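Local coordinates for iron-chelator utilization protein (Thermobifida fusca TM51, PDB 4YHB), which binds FAD and probably serves as a reductase that releases iron from ferric siderophores taken up by the cell, at residues 30-35 with 104-109. Numbering follows the deposited sequence.
Sequences PRMVRV and DFVVHD. With FAD (flavin-adenine dinucleotide), chain C.
V107 N donates to R31 O at 2.8 Å, standing above the carbonyl plane, just outside the antiparallel pair of strands 32-38 and 100-106 in the six-stranded FAD-binding barrel. The R31 guanidinium leads elsewhere, to salt bridges with D176 and E179. M32 sits in a non-hydrogen-bonded pair with V106; the bend at chi3 (-55°) puts its CE 3.6 Å from V106 CG2, a methyl that also packs against flavin O2. V33 and F105 form the hydrogen-bonded pair, V33 N to F105 O at 3.1 Å and F105 N to V33 O at 2.9 Å, while V33 CG1 touches both F105 CB and V107 CG2 beside helix 112-118. R34 lies alongside D104 and grips its carboxylate side-on: the bend at chi3 (-66°) places NE for its bond to OD1, and NH2 binds OD2, each on a syn lone pair, with the two planes only 4° apart. An alanine at R34 would remove both bonds and would probably leave the buried D104 carboxylate without its matched cation, the ion pair to R92 being long and weak. V35 CG2 meets the F105 ring obliquely. On the side of strand 104-106 away from M32-V35, backbone atoms hold the flavin: D104 O accepts the N-H of FAD N3 and V106 N donates to FAD O2. Beyond, H108 NE2 bonds weakly to FAD O2P, and FAD C5A lies over the H108 ring toward its rim, 3.6 Å from CE1 and NE2.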
# COMPACT_ATOMS: atom_id res chain seq x y z
N PRO A 30 -17.50 1.99 0.41
CA PRO A 30 -17.89 2.17 1.81
C PRO A 30 -16.75 2.08 2.83
O PRO A 30 -16.80 2.83 3.81
CB PRO A 30 -18.90 1.04 2.03
CG PRO A 30 -19.53 0.86 0.72
CD PRO A 30 -18.45 1.09 -0.30
N ARG A 31 -15.75 1.23 2.61
CA ARG A 31 -14.66 1.06 3.58
C ARG A 31 -13.30 1.59 3.12
O ARG A 31 -12.27 1.23 3.69
CB ARG A 31 -14.49 -0.42 3.92
CG ARG A 31 -15.75 -1.07 4.49
CD ARG A 31 -15.53 -2.57 4.49
NE ARG A 31 -16.58 -3.34 5.17
CZ ARG A 31 -17.69 -3.75 4.59
NH1 ARG A 31 -17.93 -3.42 3.32
NH2 ARG A 31 -18.57 -4.49 5.28
N MET A 32 -13.29 2.42 2.08
CA MET A 32 -12.05 3.02 1.62
C MET A 32 -12.24 4.48 1.25
O MET A 32 -13.20 4.85 0.56
CB MET A 32 -11.47 2.26 0.42
CG MET A 32 -10.03 2.69 0.15
SD MET A 32 -8.94 1.41 -0.46
CE MET A 32 -9.11 0.14 0.79
N VAL A 33 -11.31 5.32 1.70
CA VAL A 33 -11.39 6.74 1.43
C VAL A 33 -10.09 7.19 0.78
O VAL A 33 -8.99 6.82 1.22
CB VAL A 33 -11.70 7.54 2.71
CG1 VAL A 33 -10.56 7.42 3.74
CG2 VAL A 33 -11.95 8.99 2.36
N ARG A 34 -10.23 7.96 -0.30
CA ARG A 34 -9.11 8.42 -1.10
C ARG A 34 -8.92 9.89 -0.77
O ARG A 34 -9.86 10.68 -0.88
CB ARG A 34 -9.38 8.20 -2.59
CG ARG A 34 -8.32 8.74 -3.52
CD ARG A 34 -8.47 8.18 -4.92
NE ARG A 34 -8.20 6.74 -4.94
CZ ARG A 34 -8.47 5.94 -5.96
NH1 ARG A 34 -9.03 6.41 -7.06
NH2 ARG A 34 -8.17 4.65 -5.86
N VAL A 35 -7.70 10.23 -0.34
CA VAL A 35 -7.40 11.54 0.18
C VAL A 35 -6.28 12.17 -0.64
O VAL A 35 -5.26 11.52 -0.88
CB VAL A 35 -6.99 11.45 1.67
CG1 VAL A 35 -6.55 12.80 2.22
CG2 VAL A 35 -8.12 10.84 2.51
N ASP A 104 -4.78 6.16 -0.36
CA ASP A 104 -5.99 5.38 -0.11
C ASP A 104 -5.94 4.74 1.28
O ASP A 104 -5.06 3.92 1.57
CB ASP A 104 -6.14 4.28 -1.17
CG ASP A 104 -6.67 4.80 -2.49
OD1 ASP A 104 -6.90 6.02 -2.58
OD2 ASP A 104 -6.88 4.00 -3.43
N PHE A 105 -6.90 5.10 2.14
CA PHE A 105 -6.97 4.58 3.51
C PHE A 105 -8.06 3.52 3.65
O PHE A 105 -9.21 3.76 3.27
CB PHE A 105 -7.31 5.67 4.53
CG PHE A 105 -6.27 6.74 4.69
CD1 PHE A 105 -6.15 7.75 3.76
CD2 PHE A 105 -5.47 6.77 5.83
CE1 PHE A 105 -5.20 8.77 3.93
CE2 PHE A 105 -4.52 7.78 6.01
CZ PHE A 105 -4.39 8.78 5.06
N VAL A 106 -7.73 2.38 4.26
CA VAL A 106 -8.78 1.49 4.73
C VAL A 106 -9.46 2.15 5.92
O VAL A 106 -8.79 2.62 6.84
CB VAL A 106 -8.28 0.11 5.17
CG1 VAL A 106 -9.44 -0.71 5.81
CG2 VAL A 106 -7.69 -0.64 3.99
N VAL A 107 -10.78 2.21 5.90
CA VAL A 107 -11.51 2.77 7.03
C VAL A 107 -11.89 1.60 7.93
O VAL A 107 -12.63 0.72 7.50
CB VAL A 107 -12.76 3.55 6.57
CG1 VAL A 107 -13.47 4.21 7.75
CG2 VAL A 107 -12.37 4.59 5.52
N HIS A 108 -11.33 1.56 9.13
CA HIS A 108 -11.62 0.52 10.11
C HIS A 108 -11.54 1.14 11.51
O HIS A 108 -11.02 2.25 11.67
CB HIS A 108 -10.65 -0.67 9.98
CG HIS A 108 -9.23 -0.32 10.35
ND1 HIS A 108 -8.70 -0.59 11.60
CD2 HIS A 108 -8.25 0.31 9.65
CE1 HIS A 108 -7.45 -0.15 11.65
NE2 HIS A 108 -7.16 0.40 10.48
N ASP A 109 -12.03 0.43 12.52
CA ASP A 109 -12.15 0.96 13.87
C ASP A 109 -11.07 0.50 14.83
O ASP A 109 -11.12 0.83 16.01
CB ASP A 109 -13.51 0.57 14.47
CG ASP A 109 -14.62 1.52 14.07
OD1 ASP A 109 -14.31 2.65 13.63
OD2 ASP A 109 -15.80 1.13 14.20
PA FAD C . -2.77 -0.00 14.19
O1A FAD C . -2.59 0.84 15.45
O2A FAD C . -1.40 -0.27 13.46
O5B FAD C . -3.29 -1.46 14.64
C5B FAD C . -4.27 -1.59 15.61
C4B FAD C . -5.02 -2.92 15.39
O4B FAD C . -5.79 -2.90 14.22
C3B FAD C . -4.13 -4.08 15.30
O3B FAD C . -4.77 -5.12 15.97
C2B FAD C . -4.05 -4.35 13.90
O2B FAD C . -3.89 -5.73 13.59
C1B FAD C . -5.37 -3.93 13.39
N9A FAD C . -5.38 -3.45 12.02
C8A FAD C . -4.44 -2.67 11.42
N7A FAD C . -4.83 -2.43 10.16
C5A FAD C . -6.03 -3.02 9.97
C6A FAD C . -6.91 -3.11 8.89
N6A FAD C . -6.59 -2.46 7.67
N1A FAD C . -8.05 -3.80 9.02
C2A FAD C . -8.36 -4.41 10.18
N3A FAD C . -7.54 -4.34 11.24
C4A FAD C . -6.38 -3.67 11.14
N1 FAD C . -2.99 0.53 4.66
C2 FAD C . -3.91 1.23 3.98
O2 FAD C . -5.05 1.30 4.41
N3 FAD C . -3.53 1.84 2.82
C4 FAD C . -2.27 1.76 2.34
O4 FAD C . -2.00 2.34 1.30
C4X FAD C . -1.29 1.04 3.02
N5 FAD C . 0.01 0.91 2.58
C5X FAD C . 0.91 0.21 3.30
C6 FAD C . 2.23 0.09 2.86
C7 FAD C . 3.07 -0.56 3.52
C7M FAD C . 4.49 -0.62 2.94
C8 FAD C . 2.88 -1.15 4.60
C8M FAD C . 3.93 -1.93 5.35
C9 FAD C . 1.64 -1.13 5.17
C9A FAD C . 0.43 -0.41 4.57
N10 FAD C . -0.82 -0.29 4.96
C10 FAD C . -1.71 0.41 4.22
C1' FAD C . -1.26 -0.95 6.22
C2' FAD C . -1.25 -0.02 7.39
O2' FAD C . 0.03 0.43 7.61
C3' FAD C . -1.79 -0.81 8.63
O3' FAD C . -3.06 -1.28 8.29
C4' FAD C . -1.76 -0.06 9.94
O4' FAD C . -1.79 -0.94 10.98
C5' FAD C . -2.95 0.90 10.12
O5' FAD C . -2.75 1.84 11.15
P FAD C . -3.80 1.83 12.33
O1P FAD C . -3.25 2.92 13.27
O2P FAD C . -5.18 1.90 11.62
O3P FAD C . -3.99 0.65 13.37